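Local coordinates for protein endo-1,4-beta-xylanase (Uncultured bacterium, PDB 7AX7) that cleaves acetyl groups from acetylated xylan using a bound cobalt ion, as the carbohydrate esterase family 4 domain of a multidomain xylanase, at residues S47-Q52 / S86-S91. Residues are numbered along the deposited sequence; the frame is centred on the assembly and turned at random.
Sequences SIMQRQ and SAIKNS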
ATOM      1  N   SER A  47     -12.601  10.054  -9.095  1.00  9.85           N
ATOM      2  CA  SER A  47     -13.711   9.685  -8.234  1.00 10.78           C
ATOM      3  C   SER A  47     -13.335   8.522  -7.326  1.00  8.37           C
ATOM      4  O   SER A  47     -13.823   8.446  -6.195  1.00  9.34           O
ATOM      5  CB  SER A  47     -14.953   9.374  -9.071  1.00  9.59           C
ATOM      6  OG  SER A  47     -14.734   8.273  -9.926  1.00 24.97           O
ATOM      7  N   ILE A  48     -12.430   7.651  -7.776  1.00  8.19           N
ATOM      8  CA  ILE A  48     -11.960   6.549  -6.939  1.00  6.55           C
ATOM      9  C   ILE A  48     -11.107   7.082  -5.794  1.00  7.79           C
ATOM     10  O   ILE A  48     -11.286   6.703  -4.630  1.00  5.92           O
ATOM     11  CB  ILE A  48     -11.192   5.526  -7.797  1.00 10.19           C
ATOM     12  CG1 ILE A  48     -12.144   4.813  -8.764  1.00 12.24           C
ATOM     13  CG2 ILE A  48     -10.402   4.520  -6.925  1.00  6.22           C
ATOM     14  CD1 ILE A  48     -11.408   4.063  -9.893  1.00 13.40           C
ATOM     15  N   MET A  49     -10.175   7.990  -6.106  1.00  8.12           N
ATOM     16  CA  MET A  49      -9.351   8.592  -5.061  1.00  7.79           C
ATOM     17  C   MET A  49     -10.200   9.400  -4.078  1.00  7.30           C
ATOM     18  O   MET A  49      -9.931   9.400  -2.871  1.00  7.78           O
ATOM     19  CB  MET A  49      -8.265   9.464  -5.691  1.00  7.91           C
ATOM     20  CG  MET A  49      -7.349   8.690  -6.649  1.00 12.91           C
ATOM     21  SD  MET A  49      -6.066   9.693  -7.421  1.00  9.26           S
ATOM     22  CE  MET A  49      -5.289  10.437  -5.979  1.00  7.26           C
ATOM     23  N   GLN A  50     -11.223  10.105  -4.572  1.00  5.71           N
ATOM     24  CA  GLN A  50     -12.109  10.818  -3.658  1.00  7.37           C
ATOM     25  C   GLN A  50     -12.783   9.850  -2.692  1.00  8.22           C
ATOM     26  O   GLN A  50     -12.876  10.123  -1.488  1.00  9.68           O
ATOM     27  CB  GLN A  50     -13.162  11.606  -4.436  1.00  8.25           C
ATOM     28  CG  GLN A  50     -12.631  12.802  -5.225  1.00  8.31           C
ATOM     29  CD  GLN A  50     -13.733  13.484  -6.017  1.00 13.35           C
ATOM     30  OE1 GLN A  50     -14.456  12.837  -6.774  1.00 13.45           O
ATOM     31  NE2 GLN A  50     -13.875  14.793  -5.832  1.00 11.25           N
ATOM     32  N   ARG A  51     -13.255   8.710  -3.206  1.00  5.97           N
ATOM     33  CA  ARG A  51     -13.884   7.707  -2.353  1.00  8.89           C
ATOM     34  C   ARG A  51     -12.878   7.094  -1.376  1.00  7.86           C
ATOM     35  O   ARG A  51     -13.215   6.833  -0.216  1.00  6.59           O
ATOM     36  CB  ARG A  51     -14.534   6.625  -3.219  1.00  8.51           C
ATOM     37  CG  ARG A  51     -15.293   5.559  -2.434  1.00 10.36           C
ATOM     38  CD  ARG A  51     -15.832   4.441  -3.333  1.00 12.13           C
ATOM     39  NE  ARG A  51     -16.450   3.371  -2.547  1.00 14.16           N
ATOM     40  CZ  ARG A  51     -16.733   2.158  -3.011  1.00 15.96           C
ATOM     41  NH1 ARG A  51     -16.451   1.835  -4.270  1.00 10.56           N
ATOM     42  NH2 ARG A  51     -17.281   1.255  -2.208  1.00 17.77           N
ATOM     43  N   GLN A  52     -11.639   6.865  -1.816  1.00  8.30           N
ATOM     44  CA  GLN A  52     -10.615   6.396  -0.886  1.00 10.52           C
ATOM     45  C   GLN A  52     -10.482   7.351   0.298  1.00  8.61           C
ATOM     46  O   GLN A  52     -10.443   6.921   1.459  1.00  7.93           O
ATOM     47  CB  GLN A  52      -9.271   6.224  -1.613  1.00  6.58           C
ATOM     48  CG  GLN A  52      -9.217   5.019  -2.560  1.00  6.63           C
ATOM     49  CD  GLN A  52      -7.989   5.030  -3.475  1.00  6.52           C
ATOM     50  OE1 GLN A  52      -7.635   6.059  -4.045  1.00  4.80           O
ATOM     51  NE2 GLN A  52      -7.346   3.880  -3.614  1.00  6.55           N
ATOM     52  N   SER A  86       2.680  15.657  -5.160  1.00 12.75           N
ATOM     53  CA  SER A  86       1.893  16.842  -5.495  1.00 13.55           C
ATOM     54  C   SER A  86       0.650  16.480  -6.308  1.00 12.55           C
ATOM     55  O   SER A  86      -0.388  17.139  -6.167  1.00 13.52           O
ATOM     56  CB  SER A  86       2.765  17.876  -6.218  1.00 10.41           C
ATOM     57  OG  SER A  86       3.373  17.335  -7.363  1.00 19.89           O
ATOM     58  N   ALA A  87       0.717  15.430  -7.137  1.00  9.78           N
ATOM     59  CA  ALA A  87      -0.493  14.959  -7.815  1.00 14.68           C
ATOM     60  C   ALA A  87      -1.556  14.510  -6.812  1.00  9.64           C
ATOM     61  O   ALA A  87      -2.746  14.798  -6.980  1.00 10.30           O
ATOM     62  CB  ALA A  87      -0.158  13.818  -8.779  1.00  8.63           C
ATOM     63  N   ILE A  88      -1.145  13.800  -5.763  1.00 11.23           N
ATOM     64  CA  ILE A  88      -2.096  13.330  -4.762  1.00  7.51           C
ATOM     65  C   ILE A  88      -2.603  14.490  -3.906  1.00 11.76           C
ATOM     66  O   ILE A  88      -3.800  14.570  -3.591  1.00 12.40           O
ATOM     67  CB  ILE A  88      -1.449  12.229  -3.908  1.00  9.66           C
ATOM     68  CG1 ILE A  88      -1.198  10.986  -4.766  1.00  9.31           C
ATOM     69  CG2 ILE A  88      -2.320  11.911  -2.705  1.00  8.79           C
ATOM     70  CD1 ILE A  88      -0.304   9.955  -4.100  1.00  7.21           C
ATOM     71  N   LYS A  89      -1.711  15.413  -3.531  1.00  9.90           N
ATOM     72  CA  LYS A  89      -2.123  16.564  -2.729  1.00 10.04           C
ATOM     73  C   LYS A  89      -3.054  17.481  -3.512  1.00  9.18           C
ATOM     74  O   LYS A  89      -4.097  17.911  -3.000  1.00  8.53           O
ATOM     75  CB  LYS A  89      -0.897  17.337  -2.254  1.00 10.57           C
ATOM     76  CG  LYS A  89      -1.229  18.586  -1.436  1.00 10.63           C
ATOM     77  CD  LYS A  89      -1.982  18.228  -0.161  1.00 11.20           C
ATOM     78  CE  LYS A  89      -2.133  19.444   0.746  1.00 15.41           C
ATOM     79  NZ  LYS A  89      -2.900  19.113   1.988  1.00 17.38           N
ATOM     80  N   ASN A  90      -2.697  17.783  -4.762  1.00  6.79           N
ATOM     81  CA  ASN A  90      -3.484  18.719  -5.557  1.00  9.03           C
ATOM     82  C   ASN A  90      -4.782  18.124  -6.077  1.00 10.86           C
ATOM     83  O   ASN A  90      -5.668  18.885  -6.480  1.00  8.97           O
ATOM     84  CB  ASN A  90      -2.666  19.234  -6.741  1.00  9.67           C
ATOM     85  CG  ASN A  90      -1.539  20.122  -6.308  1.00 11.06           C
ATOM     86  OD1 ASN A  90      -1.525  20.620  -5.180  1.00 12.54           O
ATOM     87  ND2 ASN A  90      -0.583  20.335  -7.196  1.00 10.94           N
ATOM     88  N   SER A  91      -4.903  16.796  -6.118  1.00 10.19           N
ATOM     89  CA  SER A  91      -6.141  16.193  -6.597  1.00 13.91           C
ATOM     90  C   SER A  91      -7.162  16.036  -5.479  1.00 12.59           C
ATOM     91  O   SER A  91      -8.309  16.462  -5.633  1.00 12.21           O
ATOM     92  CB  SER A  91      -5.876  14.833  -7.262  1.00 11.32           C
ATOM     93  OG  SER A  91      -5.306  13.890  -6.365  1.00 11.30           O
TER
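Met-49 reaches across from helix 46-54 to Ser-91 and Ile-88 on helix 74-92. Both helices belong to the NodB-homology polysaccharide deacetylase fold, and they pack over strands 33-36 and 58-61 of its parallel sheet. The contact is small, burying 97 Å² in all, and both close approaches are made by one methyl group, Met-49 CE. Met-49 CE lies 3.5 Å from Ser-91 OG, a van der Waals approach of a methyl to a hydroxyl oxygen. The same methyl stands 4.3 Å from Ile-88 CG1, so it meets one polar and one apolar side chain of the opposing helix. The Met-49 chain is extended through chi2 (180°) and turns about the CG-SD bond (chi3 54°), which swings CE out of the extended line. Leu-36 and Leu-59 of the two strands touch both Met-49 and Ile-88, so the methionine and isoleucine share one apolar floor. Pro-14 and Val-41 also pack on Met-49, while Val-94 and Val-96 pack on Ile-88. On the far flank of helix 46-54, Arg-51 forms salt bridges with Asp-23 and Glu-26 of helix 16-28. The cobalt ion is about 13 Å from the Ile-88 side chain, so this is helix packing away from the metal site. Ser-91 is held from within its own helix: its OG donates a 2.8 Å hydrogen bond to Ala-87 O, one turn back, with a C=O...OG angle of 141°.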